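Local coordinates for tryptophan--tRNA ligase (Campylobacter jejuni subsp. jejuni, PDB 3TZL), which probably catalyses the ATP-dependent attachment of tryptophan to tRNA(Trp), as a homodimeric class I aminoacyl-tRNA synthetase, at residues B[155-160]-B[173-178]. Residues are numbered along the deposited sequence; the frame is centred on the assembly and turned at random.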
ATOM      1  N   ILE B 155       7.532 -16.002   3.564  1.00 37.67           N
ATOM      2  CA  ILE B 155       7.448 -14.988   2.522  1.00 39.47           C
ATOM      3  C   ILE B 155       8.175 -13.711   2.963  1.00 37.18           C
ATOM      4  O   ILE B 155       8.943 -13.125   2.192  1.00 35.23           O
ATOM      5  CB  ILE B 155       5.993 -14.675   2.180  1.00 37.12           C
ATOM      6  CG1 ILE B 155       5.427 -15.766   1.274  1.00 38.37           C
ATOM      7  CG2 ILE B 155       5.872 -13.321   1.516  1.00 34.64           C
ATOM      8  CD1 ILE B 155       3.912 -15.821   1.274  1.00 38.26           C
ATOM      9  N   ALA B 156       7.957 -13.299   4.211  1.00 34.35           N
ATOM     10  CA  ALA B 156       8.586 -12.082   4.702  1.00 29.82           C
ATOM     11  C   ALA B 156      10.101 -12.282   4.696  1.00 31.83           C
ATOM     12  O   ALA B 156      10.875 -11.385   4.358  1.00 34.98           O
ATOM     13  CB  ALA B 156       8.091 -11.749   6.076  1.00 29.70           C
ATOM     14  N   ARG B 157      10.508 -13.495   5.027  1.00 29.96           N
ATOM     15  CA  ARG B 157      11.905 -13.865   5.017  1.00 36.96           C
ATOM     16  C   ARG B 157      12.518 -13.817   3.606  1.00 37.82           C
ATOM     17  O   ARG B 157      13.650 -13.359   3.421  1.00 36.23           O
ATOM     18  CB  ARG B 157      12.056 -15.249   5.641  1.00 38.81           C
ATOM     19  CG  ARG B 157      13.454 -15.573   6.049  1.00 48.11           C
ATOM     20  CD  ARG B 157      13.600 -17.044   6.423  1.00 55.24           C
ATOM     21  NE  ARG B 157      14.976 -17.314   6.816  1.00 64.10           N
ATOM     22  CZ  ARG B 157      15.428 -17.170   8.059  1.00 72.19           C
ATOM     23  NH1 ARG B 157      16.703 -17.428   8.343  1.00 77.22           N
ATOM     24  NH2 ARG B 157      14.599 -16.772   9.019  1.00 68.42           N
ATOM     25  N   ASP B 158      11.765 -14.264   2.607  1.00 37.10           N
ATOM     26  CA  ASP B 158      12.252 -14.212   1.229  1.00 39.58           C
ATOM     27  C   ASP B 158      12.364 -12.771   0.715  1.00 37.96           C
ATOM     28  O   ASP B 158      13.291 -12.424  -0.015  1.00 36.25           O
ATOM     29  CB  ASP B 158      11.371 -15.052   0.295  1.00 45.98           C
ATOM     30  CG  ASP B 158      11.474 -16.558   0.574  1.00 58.94           C
ATOM     31  OD1 ASP B 158      12.498 -16.999   1.141  1.00 66.83           O
ATOM     32  OD2 ASP B 158      10.530 -17.303   0.232  1.00 59.67           O
ATOM     33  N   ILE B 159      11.411 -11.934   1.093  1.00 34.02           N
ATOM     34  CA  ILE B 159      11.464 -10.532   0.719  1.00 30.68           C
ATOM     35  C   ILE B 159      12.701  -9.867   1.323  1.00 35.82           C
ATOM     36  O   ILE B 159      13.459  -9.189   0.620  1.00 36.36           O
ATOM     37  CB  ILE B 159      10.199  -9.786   1.184  1.00 29.30           C
ATOM     38  CG1 ILE B 159       8.968 -10.319   0.448  1.00 30.68           C
ATOM     39  CG2 ILE B 159      10.354  -8.303   0.947  1.00 30.41           C
ATOM     40  CD1 ILE B 159       7.610  -9.755   0.975  1.00 30.12           C
ATOM     41  N   ALA B 160      12.910 -10.080   2.623  1.00 33.96           N
ATOM     42  CA  ALA B 160      14.022  -9.461   3.334  1.00 31.01           C
ATOM     43  C   ALA B 160      15.354  -9.840   2.692  1.00 38.23           C
ATOM     44  O   ALA B 160      16.232  -8.990   2.495  1.00 39.04           O
ATOM     45  CB  ALA B 160      14.008  -9.878   4.798  1.00 28.08           C
ATOM     46  N   LEU B 173      16.482 -11.067   9.521  1.00 38.25           N
ATOM     47  CA  LEU B 173      15.694 -12.193   9.032  1.00 41.66           C
ATOM     48  C   LEU B 173      14.817 -12.745  10.147  1.00 40.31           C
ATOM     49  O   LEU B 173      15.320 -13.220  11.151  1.00 42.65           O
ATOM     50  CB  LEU B 173      16.610 -13.296   8.497  1.00 45.53           C
ATOM     51  CG  LEU B 173      17.517 -12.883   7.338  1.00 46.94           C
ATOM     52  CD1 LEU B 173      18.341 -14.094   6.846  1.00 51.44           C
ATOM     53  CD2 LEU B 173      16.724 -12.232   6.201  1.00 38.26           C
ATOM     54  N   PRO B 174      13.497 -12.680   9.975  1.00 38.51           N
ATOM     55  CA  PRO B 174      12.580 -13.157  11.012  1.00 36.83           C
ATOM     56  C   PRO B 174      12.361 -14.665  10.969  1.00 42.31           C
ATOM     57  O   PRO B 174      12.613 -15.302   9.949  1.00 45.38           O
ATOM     58  CB  PRO B 174      11.281 -12.454  10.646  1.00 38.78           C
ATOM     59  CG  PRO B 174      11.358 -12.358   9.129  1.00 34.90           C
ATOM     60  CD  PRO B 174      12.784 -12.042   8.850  1.00 35.97           C
ATOM     61  N   GLU B 175      11.880 -15.220  12.077  1.00 42.57           N
ATOM     62  CA  GLU B 175      11.617 -16.650  12.196  1.00 45.03           C
ATOM     63  C   GLU B 175      10.266 -16.869  12.837  1.00 43.76           C
ATOM     64  O   GLU B 175       9.910 -16.188  13.808  1.00 39.92           O
ATOM     65  CB  GLU B 175      12.652 -17.313  13.097  1.00 53.61           C
ATOM     66  CG  GLU B 175      13.960 -17.677  12.430  1.00 60.68           C
ATOM     67  CD  GLU B 175      14.640 -18.820  13.145  1.00 71.75           C
ATOM     68  OE1 GLU B 175      13.917 -19.706  13.660  1.00 72.07           O
ATOM     69  OE2 GLU B 175      15.888 -18.828  13.203  1.00 77.86           O
ATOM     70  N   ALA B 176       9.513 -17.828  12.319  1.00 42.40           N
ATOM     71  CA  ALA B 176       8.245 -18.150  12.940  1.00 47.90           C
ATOM     72  C   ALA B 176       8.525 -18.938  14.202  1.00 52.29           C
ATOM     73  O   ALA B 176       9.503 -19.679  14.276  1.00 53.07           O
ATOM     74  CB  ALA B 176       7.382 -18.954  12.006  1.00 50.07           C
ATOM     75  N   ARG B 177       7.681 -18.756  15.206  1.00 53.54           N
ATOM     76  CA  ARG B 177       7.694 -19.642  16.355  1.00 57.66           C
ATOM     77  C   ARG B 177       6.283 -20.154  16.555  1.00 58.35           C
ATOM     78  O   ARG B 177       5.375 -19.389  16.893  1.00 55.31           O
ATOM     79  CB  ARG B 177       8.170 -18.927  17.613  1.00 59.07           C
ATOM     80  CG  ARG B 177       8.056 -19.784  18.868  1.00 59.82           C
ATOM     81  CD  ARG B 177       8.593 -19.049  20.082  1.00 59.58           C
ATOM     82  NE  ARG B 177       7.703 -17.992  20.557  1.00 55.72           N
ATOM     83  CZ  ARG B 177       8.113 -16.957  21.291  1.00 59.97           C
ATOM     84  NH1 ARG B 177       7.240 -16.038  21.689  1.00 61.97           N
ATOM     85  NH2 ARG B 177       9.400 -16.838  21.630  1.00 55.13           N
ATOM     86  N   VAL B 178       6.091 -21.442  16.307  1.00 61.05           N
ATOM     87  CA  VAL B 178       4.816 -22.065  16.599  1.00 71.04           C
ATOM     88  C   VAL B 178       4.845 -22.447  18.068  1.00 76.06           C
ATOM     89  O   VAL B 178       5.755 -23.149  18.526  1.00 78.00           O
ATOM     90  CB  VAL B 178       4.586 -23.324  15.759  1.00 80.62           C
ATOM     91  CG1 VAL B 178       3.093 -23.535  15.530  1.00 82.60           C
ATOM     92  CG2 VAL B 178       5.331 -23.222  14.436  1.00 81.21           C
TER
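R157 and L173 have the nearest CA atoms across the two segments, 5.8 Å apart. Residues 155-160 are a piece of helix 150-167, whereas 173-178 runs from a loop into the short strand 175-177 and beyond E175 makes no contact with 155-160, although A176 still packs on I150 and V153 of the helix. R157 buries the largest share, followed by L173 and P174. With CG anti to the backbone N (chi1 -163°) and the chain extended as far as NE, its guanidinium reaches the P174 carbonyl. NH2 of R157 lies 2.6 Å from O of P174, near the guanidinium plane, but the N-H...O angle of 119° makes this a weak, bent hydrogen bond. L173 crosses the arginine chain at about a right angle and lies over one guanidinium face near its rim, CB 3.9 Å above the plane and CD1 4.0 Å from R157 NH1. E175 lies beside R157, pointing the same way; its CG is 3.6 Å from R157 NH2, yet OE2 stays 4.8 Å from that nitrogen, too far for a salt bridge, though the opposite charges may still attract. The other leucine branch, CD2 of L173, packs on CB of A160 at 3.9 Å. The contact lies within the beta-alpha-beta unit in which helix 150-167 connects parallel strands 142-144 and 175-177; A156, A160 and P174 rest on helix 122-137, P174 on I135 of the tryptophan pocket.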